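Local coordinates for leucine-rich-repeat protein (Methanosarcina barkeri, PDB 4WNR), which binds GDP and magnesium through the Roc G-protein domain of this Roc-COR piece, the full-length protein probably being a serine/threonine protein kinase, at residues 298-303 against 339-344; 283-288 against 304-309. One frame throughout, in Å; residues are numbered along the deposited sequence.

Interaction 1 of 2, residues 298-303 against 339-344; sequences LRFSML and DEETVL
The Phe300 ring lies under the Glu341 carbonyl: Glu341 O stands 3.2 Å above the ring plane, displaced from the centre toward the CD2 rim, and Thr342 N is over the same face. At the ring's edge, near its plane, are Glu340 O and the methyl Val343 CG1, the latter 4.1 Å from Phe300 CZ; the Phe300 and Val343 side chains cross at about a right angle. Through NH1, the Arg299 guanidinium, the other flat group, meets the methyl Thr342 CG2 obliquely. Arg299 is extended from CG to NE and runs beside Thr342, both pointing the same way. The backbones are joined by an antiparallel pairing of two strands of the small three-stranded sheet in the COR-A domain, with 342-344 in the middle. Leu298 and Val343 form its hydrogen-bonded pair, with Leu298 N bonded to Val343 O at 2.9 Å, nearly straight (N-H...O 170°). In the return bond Val343 N sits above the carbonyl plane of Leu298, 3.1 Å from Leu298 O. Arg299 and Thr342 follow as the non-hydrogen-bonded pair. A weak bond from Phe300 N to Glu341 O (3.4 Å) extends the pairing into the type I turn that starts at Arg299. Leu298 and Val343 lie side by side, Leu298 CB 3.7 Å from Val343 CG2, and Ile326 of helix 322-331 packs against Leu298 and Phe300. Ahead of strand 342-344, Asp339 OD1 accepts from Glu341 N (2.7 Å) in an Asx turn.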
ATOM      1  N   LEU A 298       0.681  20.081 -18.735  1.00 96.56           N
ATOM      2  CA  LEU A 298       0.055  20.511 -17.487  1.00 96.67           C
ATOM      3  C   LEU A 298       0.801  21.686 -16.861  1.00 97.79           C
ATOM      4  O   LEU A 298       1.823  21.504 -16.201  1.00 98.74           O
ATOM      5  CB  LEU A 298      -0.020  19.341 -16.501  1.00 95.60           C
ATOM      6  CG  LEU A 298      -0.731  19.595 -15.167  1.00 94.93           C
ATOM      7  CD1 LEU A 298      -2.204  19.913 -15.381  1.00 94.96           C
ATOM      8  CD2 LEU A 298      -0.571  18.395 -14.250  1.00 94.98           C
ATOM      9  N   ARG A 299       0.282  22.890 -17.090  1.00 98.36           N
ATOM     10  CA  ARG A 299       0.757  24.087 -16.400  1.00 99.40           C
ATOM     11  C   ARG A 299       0.093  24.134 -15.030  1.00 96.08           C
ATOM     12  O   ARG A 299      -1.081  23.789 -14.896  1.00 94.78           O
ATOM     13  CB  ARG A 299       0.418  25.349 -17.200  1.00102.31           C
ATOM     14  CG  ARG A 299       0.933  25.328 -18.631  1.00104.65           C
ATOM     15  CD  ARG A 299       0.803  26.678 -19.315  1.00107.31           C
ATOM     16  NE  ARG A 299       1.459  26.686 -20.625  1.00109.26           N
ATOM     17  CZ  ARG A 299       2.763  26.888 -20.834  1.00110.02           C
ATOM     18  NH1 ARG A 299       3.596  27.110 -19.818  1.00110.05           N
ATOM     19  NH2 ARG A 299       3.240  26.868 -22.074  1.00110.14           N
ATOM     20  N   PHE A 300       0.838  24.570 -14.018  1.00 94.08           N
ATOM     21  CA  PHE A 300       0.351  24.523 -12.633  1.00 93.44           C
ATOM     22  C   PHE A 300      -0.775  25.523 -12.343  1.00 94.82           C
ATOM     23  O   PHE A 300      -1.431  25.438 -11.304  1.00 96.07           O
ATOM     24  CB  PHE A 300       1.505  24.712 -11.641  1.00 92.19           C
ATOM     25  CG  PHE A 300       2.656  23.755 -11.844  1.00 91.50           C
ATOM     26  CD1 PHE A 300       2.433  22.427 -12.204  1.00 90.90           C
ATOM     27  CD2 PHE A 300       3.964  24.179 -11.659  1.00 90.58           C
ATOM     28  CE1 PHE A 300       3.493  21.553 -12.388  1.00 89.55           C
ATOM     29  CE2 PHE A 300       5.026  23.307 -11.838  1.00 89.64           C
ATOM     30  CZ  PHE A 300       4.791  21.993 -12.203  1.00 89.00           C
ATOM     31  N   SER A 301      -0.997  26.458 -13.263  1.00 96.01           N
ATOM     32  CA  SER A 301      -2.160  27.345 -13.207  1.00 96.90           C
ATOM     33  C   SER A 301      -3.464  26.591 -13.492  1.00 97.12           C
ATOM     34  O   SER A 301      -4.539  27.025 -13.072  1.00 96.89           O
ATOM     35  CB  SER A 301      -1.997  28.491 -14.210  1.00 97.32           C
ATOM     36  OG  SER A 301      -1.758  27.993 -15.515  1.00 97.40           O
ATOM     37  N   MET A 302      -3.361  25.467 -14.198  1.00 97.04           N
ATOM     38  CA  MET A 302      -4.528  24.664 -14.580  1.00 96.77           C
ATOM     39  C   MET A 302      -5.084  23.822 -13.427  1.00 97.14           C
ATOM     40  O   MET A 302      -6.242  23.405 -13.468  1.00 96.51           O
ATOM     41  CB  MET A 302      -4.175  23.728 -15.739  1.00 96.46           C
ATOM     42  CG  MET A 302      -3.609  24.417 -16.972  1.00 96.40           C
ATOM     43  SD  MET A 302      -3.132  23.245 -18.256  1.00 96.84           S
ATOM     44  CE  MET A 302      -4.729  22.581 -18.726  1.00 97.24           C
ATOM     45  N   LEU A 303      -4.259  23.571 -12.412  1.00 97.44           N
ATOM     46  CA  LEU A 303      -4.639  22.699 -11.291  1.00 96.28           C
ATOM     47  C   LEU A 303      -5.817  23.222 -10.466  1.00 96.16           C
ATOM     48  O   LEU A 303      -6.505  22.440  -9.810  1.00 95.11           O
ATOM     49  CB  LEU A 303      -3.439  22.456 -10.367  1.00 96.48           C
ATOM     50  CG  LEU A 303      -2.257  21.681 -10.956  1.00 96.24           C
ATOM     51  CD1 LEU A 303      -1.107  21.645  -9.962  1.00 96.43           C
ATOM     52  CD2 LEU A 303      -2.657  20.267 -11.353  1.00 96.19           C
ATOM     53  N   ASP A 339       9.581  22.119 -18.098  1.00104.35           N
ATOM     54  CA  ASP A 339      10.258  23.250 -17.459  1.00104.67           C
ATOM     55  C   ASP A 339       9.863  23.315 -15.977  1.00106.21           C
ATOM     56  O   ASP A 339       9.232  22.391 -15.461  1.00107.51           O
ATOM     57  CB  ASP A 339       9.961  24.565 -18.206  1.00103.91           C
ATOM     58  CG  ASP A 339       8.480  24.911 -18.247  1.00102.81           C
ATOM     59  OD1 ASP A 339       7.824  24.926 -17.186  1.00102.69           O
ATOM     60  OD2 ASP A 339       7.973  25.197 -19.353  1.00101.26           O
ATOM     61  N   GLU A 340      10.237  24.396 -15.295  1.00107.70           N
ATOM     62  CA  GLU A 340       9.971  24.543 -13.859  1.00107.21           C
ATOM     63  C   GLU A 340       8.503  24.825 -13.514  1.00105.08           C
ATOM     64  O   GLU A 340       8.117  24.723 -12.349  1.00104.69           O
ATOM     65  CB  GLU A 340      10.855  25.645 -13.264  1.00107.74           C
ATOM     66  CG  GLU A 340      12.352  25.395 -13.404  1.00108.97           C
ATOM     67  CD  GLU A 340      12.814  24.112 -12.731  1.00110.72           C
ATOM     68  OE1 GLU A 340      12.282  23.767 -11.653  1.00112.75           O
ATOM     69  OE2 GLU A 340      13.718  23.446 -13.280  1.00110.93           O
ATOM     70  N   GLU A 341       7.697  25.182 -14.514  1.00103.65           N
ATOM     71  CA  GLU A 341       6.277  25.494 -14.302  1.00104.19           C
ATOM     72  C   GLU A 341       5.314  24.531 -15.017  1.00101.84           C
ATOM     73  O   GLU A 341       4.096  24.652 -14.870  1.00 99.17           O
ATOM     74  CB  GLU A 341       5.996  26.934 -14.744  1.00106.81           C
ATOM     75  CG  GLU A 341       4.800  27.582 -14.055  1.00109.80           C
ATOM     76  CD  GLU A 341       4.609  29.040 -14.435  1.00112.23           C
ATOM     77  OE1 GLU A 341       5.608  29.717 -14.763  1.00113.40           O
ATOM     78  OE2 GLU A 341       3.455  29.518 -14.399  1.00113.82           O
ATOM     79  N   THR A 342       5.851  23.581 -15.782  1.00100.56           N
ATOM     80  CA  THR A 342       5.022  22.646 -16.555  1.00 99.73           C
ATOM     81  C   THR A 342       5.536  21.208 -16.492  1.00 98.04           C
ATOM     82  O   THR A 342       6.718  20.969 -16.242  1.00 97.93           O
ATOM     83  CB  THR A 342       4.937  23.052 -18.041  1.00100.92           C
ATOM     84  OG1 THR A 342       6.204  22.850 -18.675  1.00103.37           O
ATOM     85  CG2 THR A 342       4.529  24.507 -18.188  1.00100.36           C
ATOM     86  N   VAL A 343       4.631  20.261 -16.730  1.00 97.09           N
ATOM     87  CA  VAL A 343       4.967  18.835 -16.771  1.00 95.78           C
ATOM     88  C   VAL A 343       4.182  18.132 -17.883  1.00 94.70           C
ATOM     89  O   VAL A 343       3.138  18.620 -18.320  1.00 91.61           O
ATOM     90  CB  VAL A 343       4.695  18.135 -15.421  1.00 95.80           C
ATOM     91  CG1 VAL A 343       5.633  18.657 -14.342  1.00 96.56           C
ATOM     92  CG2 VAL A 343       3.243  18.308 -14.992  1.00 96.15           C
ATOM     93  N   LEU A 344       4.695  16.984 -18.322  1.00 95.78           N
ATOM     94  CA  LEU A 344       4.132  16.247 -19.457  1.00 97.97           C
ATOM     95  C   LEU A 344       3.429  14.958 -19.033  1.00 99.81           C
ATOM     96  O   LEU A 344       3.882  14.261 -18.121  1.00100.40           O
ATOM     97  CB  LEU A 344       5.241  15.903 -20.458  1.00 98.20           C
ATOM     98  CG  LEU A 344       4.829  15.211 -21.765  1.00 97.71           C
ATOM     99  CD1 LEU A 344       3.986  16.135 -22.631  1.00 98.47           C
ATOM    100  CD2 LEU A 344       6.056  14.739 -22.531  1.00 97.75           C
TER

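Interaction 2 of 2, residues 283-288 against 304-309; sequences YKIINS and DEILEQ
Ser288 OG caps helix 289-292 by its hydrogen bond to Leu291 N, and also lies 3.6 Å from Ile306 CG1 and close to Ile306 CD1. The contact has no hydrogen bond of its own between 283-288 and 304-309; it is van der Waals packing, largely of aliphatic groups, between the C-terminal turn of helix 275-286 and the end of the short helix 303-306. Ile306 is its centre, and its two branches part. CG1 and CD1 go to Ser288, while CG2, anti to the backbone N, lies over the last turn of the longer helix, 3.4 Å from Lys284 O and 4.1 Å from Lys284 CB. The same methyl meets Ile285 CG1 at 4.3 Å. Leu307 adds its CD2 methyl, which sits near Lys284 CB (4.3 Å) and at the margin of contact with Ile285 CG1. Farther out, the Lys284 chain passes the backbone of Ile306, with CD 3.9 Å from Ile306 O, then bends at its last torsion (chi4 52°) and leads NZ away to a long, weak ion pair with Asp314. Helix 322-331 packs on both segments, through Ile325 and Met329 against Ile285 and Tyr322 against Leu307. Toward the Roc domain, Tyr283 OH hydrogen-bonds Thr106 OG1 and Glu101 OE2, and Ile286 packs on His104. Helix 275-286 thus lies between the COR-A packing and helix 99-104 of the Roc domain, which follows the Asp-Phe-Gly-Gly sequence and probably corresponds to switch II of G proteins.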
ATOM      1  N   TYR A 283      -6.091  10.853 -10.399  1.00 76.59           N
ATOM      2  CA  TYR A 283      -7.026  10.462 -11.464  1.00 77.48           C
ATOM      3  C   TYR A 283      -7.740  11.669 -12.075  1.00 77.74           C
ATOM      4  O   TYR A 283      -8.040  11.676 -13.270  1.00 77.88           O
ATOM      5  CB  TYR A 283      -8.062   9.444 -10.961  1.00 77.08           C
ATOM      6  CG  TYR A 283      -7.479   8.149 -10.424  1.00 76.83           C
ATOM      7  CD1 TYR A 283      -6.384   7.536 -11.035  1.00 77.17           C
ATOM      8  CD2 TYR A 283      -8.040   7.525  -9.312  1.00 76.74           C
ATOM      9  CE1 TYR A 283      -5.857   6.354 -10.541  1.00 77.26           C
ATOM     10  CE2 TYR A 283      -7.521   6.342  -8.814  1.00 76.81           C
ATOM     11  CZ  TYR A 283      -6.429   5.760  -9.430  1.00 77.40           C
ATOM     12  OH  TYR A 283      -5.911   4.583  -8.938  1.00 76.93           O
ATOM     13  N   LYS A 284      -8.012  12.680 -11.254  1.00 77.01           N
ATOM     14  CA  LYS A 284      -8.579  13.937 -11.745  1.00 77.28           C
ATOM     15  C   LYS A 284      -7.668  14.591 -12.786  1.00 78.56           C
ATOM     16  O   LYS A 284      -8.147  15.140 -13.776  1.00 81.04           O
ATOM     17  CB  LYS A 284      -8.842  14.910 -10.591  1.00 77.25           C
ATOM     18  CG  LYS A 284     -10.217  14.759  -9.965  1.00 77.99           C
ATOM     19  CD  LYS A 284     -10.377  15.640  -8.735  1.00 79.52           C
ATOM     20  CE  LYS A 284     -11.834  16.001  -8.480  1.00 80.53           C
ATOM     21  NZ  LYS A 284     -12.737  14.817  -8.436  1.00 81.50           N
ATOM     22  N   ILE A 285      -6.359  14.517 -12.555  1.00 78.34           N
ATOM     23  CA  ILE A 285      -5.369  15.048 -13.492  1.00 77.53           C
ATOM     24  C   ILE A 285      -5.305  14.186 -14.754  1.00 77.85           C
ATOM     25  O   ILE A 285      -5.372  14.705 -15.866  1.00 78.13           O
ATOM     26  CB  ILE A 285      -3.967  15.146 -12.845  1.00 76.59           C
ATOM     27  CG1 ILE A 285      -3.986  16.171 -11.705  1.00 76.14           C
ATOM     28  CG2 ILE A 285      -2.912  15.534 -13.877  1.00 76.73           C
ATOM     29  CD1 ILE A 285      -2.799  16.080 -10.770  1.00 76.60           C
ATOM     30  N   ILE A 286      -5.187  12.872 -14.572  1.00 78.98           N
ATOM     31  CA  ILE A 286      -5.071  11.934 -15.694  1.00 79.21           C
ATOM     32  C   ILE A 286      -6.316  11.961 -16.582  1.00 80.22           C
ATOM     33  O   ILE A 286      -6.204  11.971 -17.809  1.00 78.90           O
ATOM     34  CB  ILE A 286      -4.804  10.490 -15.203  1.00 79.17           C
ATOM     35  CG1 ILE A 286      -3.414  10.400 -14.562  1.00 78.93           C
ATOM     36  CG2 ILE A 286      -4.901   9.492 -16.354  1.00 79.72           C
ATOM     37  CD1 ILE A 286      -3.174   9.135 -13.764  1.00 78.67           C
ATOM     38  N   ASN A 287      -7.492  11.983 -15.956  1.00 82.92           N
ATOM     39  CA  ASN A 287      -8.770  12.011 -16.680  1.00 84.59           C
ATOM     40  C   ASN A 287      -9.348  13.422 -16.854  1.00 86.48           C
ATOM     41  O   ASN A 287     -10.558  13.582 -17.018  1.00 86.64           O
ATOM     42  CB  ASN A 287      -9.800  11.121 -15.972  1.00 84.03           C
ATOM     43  CG  ASN A 287      -9.357   9.673 -15.871  1.00 83.14           C
ATOM     44  OD1 ASN A 287      -8.730   9.137 -16.786  1.00 82.33           O
ATOM     45  ND2 ASN A 287      -9.690   9.027 -14.759  1.00 83.78           N
ATOM     46  N   SER A 288      -8.487  14.438 -16.823  1.00 89.36           N
ATOM     47  CA  SER A 288      -8.920  15.816 -17.054  1.00 91.44           C
ATOM     48  C   SER A 288      -9.232  16.026 -18.533  1.00 94.35           C
ATOM     49  O   SER A 288      -8.387  15.769 -19.392  1.00 94.38           O
ATOM     50  CB  SER A 288      -7.845  16.806 -16.602  1.00 90.82           C
ATOM     51  OG  SER A 288      -8.203  18.137 -16.931  1.00 89.89           O
ATOM     52  N   ASP A 304      -6.044  24.534 -10.493  1.00 97.76           N
ATOM     53  CA  ASP A 304      -7.174  25.133  -9.780  1.00 98.79           C
ATOM     54  C   ASP A 304      -8.513  24.640 -10.329  1.00 98.27           C
ATOM     55  O   ASP A 304      -9.408  24.291  -9.562  1.00 96.53           O
ATOM     56  CB  ASP A 304      -7.112  26.660  -9.854  1.00100.37           C
ATOM     57  CG  ASP A 304      -5.953  27.234  -9.065  1.00101.69           C
ATOM     58  OD1 ASP A 304      -4.798  26.842  -9.334  1.00104.27           O
ATOM     59  OD2 ASP A 304      -6.195  28.081  -8.178  1.00101.79           O
ATOM     60  N   GLU A 305      -8.635  24.613 -11.652  1.00 99.06           N
ATOM     61  CA  GLU A 305      -9.853  24.150 -12.320  1.00100.16           C
ATOM     62  C   GLU A 305     -10.029  22.634 -12.189  1.00100.23           C
ATOM     63  O   GLU A 305     -11.148  22.150 -12.017  1.00101.39           O
ATOM     64  CB  GLU A 305      -9.831  24.555 -13.800  1.00101.50           C
ATOM     65  CG  GLU A 305     -11.141  24.328 -14.551  1.00102.84           C
ATOM     66  CD  GLU A 305     -11.300  22.917 -15.100  1.00104.12           C
ATOM     67  OE1 GLU A 305     -10.282  22.273 -15.436  1.00103.79           O
ATOM     68  OE2 GLU A 305     -12.455  22.450 -15.203  1.00105.16           O
ATOM     69  N   ILE A 306      -8.922  21.900 -12.270  1.00 99.16           N
ATOM     70  CA  ILE A 306      -8.945  20.434 -12.225  1.00 97.67           C
ATOM     71  C   ILE A 306      -9.281  19.924 -10.824  1.00 97.25           C
ATOM     72  O   ILE A 306     -10.150  19.065 -10.661  1.00 96.15           O
ATOM     73  CB  ILE A 306      -7.596  19.829 -12.679  1.00 97.28           C
ATOM     74  CG1 ILE A 306      -7.303  20.207 -14.136  1.00 97.98           C
ATOM     75  CG2 ILE A 306      -7.607  18.310 -12.536  1.00 97.81           C
ATOM     76  CD1 ILE A 306      -5.861  20.000 -14.552  1.00 98.17           C
ATOM     77  N   LEU A 307      -8.587  20.456  -9.822  1.00 97.78           N
ATOM     78  CA  LEU A 307      -8.748  20.008  -8.434  1.00 98.35           C
ATOM     79  C   LEU A 307      -9.805  20.794  -7.648  1.00 99.41           C
ATOM     80  O   LEU A 307      -9.900  20.652  -6.427  1.00 96.61           O
ATOM     81  CB  LEU A 307      -7.399  20.071  -7.703  1.00 98.56           C
ATOM     82  CG  LEU A 307      -6.234  19.316  -8.354  1.00 98.11           C
ATOM     83  CD1 LEU A 307      -4.942  19.581  -7.597  1.00 98.20           C
ATOM     84  CD2 LEU A 307      -6.512  17.821  -8.425  1.00 98.17           C
ATOM     85  N   GLU A 308     -10.599  21.612  -8.339  1.00103.39           N
ATOM     86  CA  GLU A 308     -11.690  22.346  -7.694  1.00106.60           C
ATOM     87  C   GLU A 308     -12.773  21.373  -7.238  1.00106.11           C
ATOM     88  O   GLU A 308     -13.003  20.344  -7.876  1.00107.03           O
ATOM     89  CB  GLU A 308     -12.309  23.376  -8.645  1.00109.40           C
ATOM     90  CG  GLU A 308     -13.047  24.507  -7.935  1.00111.07           C
ATOM     91  CD  GLU A 308     -14.099  25.173  -8.804  1.00111.15           C
ATOM     92  OE1 GLU A 308     -13.903  25.254 -10.037  1.00110.85           O
ATOM     93  OE2 GLU A 308     -15.126  25.620  -8.249  1.00110.25           O
ATOM     94  N   GLN A 309     -13.436  21.708  -6.136  1.00105.47           N
ATOM     95  CA  GLN A 309     -14.529  20.893  -5.619  1.00106.71           C
ATOM     96  C   GLN A 309     -15.792  21.116  -6.451  1.00107.81           C
ATOM     97  O   GLN A 309     -16.466  22.138  -6.310  1.00107.63           O
ATOM     98  CB  GLN A 309     -14.796  21.216  -4.148  1.00106.17           C
ATOM     99  CG  GLN A 309     -13.567  21.094  -3.260  1.00105.41           C
ATOM    100  CD  GLN A 309     -13.912  20.753  -1.825  1.00105.86           C
ATOM    101  OE1 GLN A 309     -13.714  21.561  -0.918  1.00106.63           O
ATOM    102  NE2 GLN A 309     -14.435  19.551  -1.612  1.00105.83           N
TER

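Overall arrangement
From the N terminus, the chain leaves helix 275-286 at 283-288, passes through helix 289-292 and strand 297-299, and returns at 304-309, where interaction 2 closes a loop with 15 residues between its segments. Interaction 1 starts inside that loop, at 298-303, and closes a longer one of 35 residues, holding helix 322-331, at 339-344. The loops therefore cross rather than nest. Strand 297-299 leads directly into helix 303-306, and the contacts, centred about 13 Å apart, meet where Leu298 CD2 packs 3.7 Å from Ile285 CG2. Together they join the three-stranded sheet to helices 275-286 and 303-306 within COR-A, away from the nucleotide.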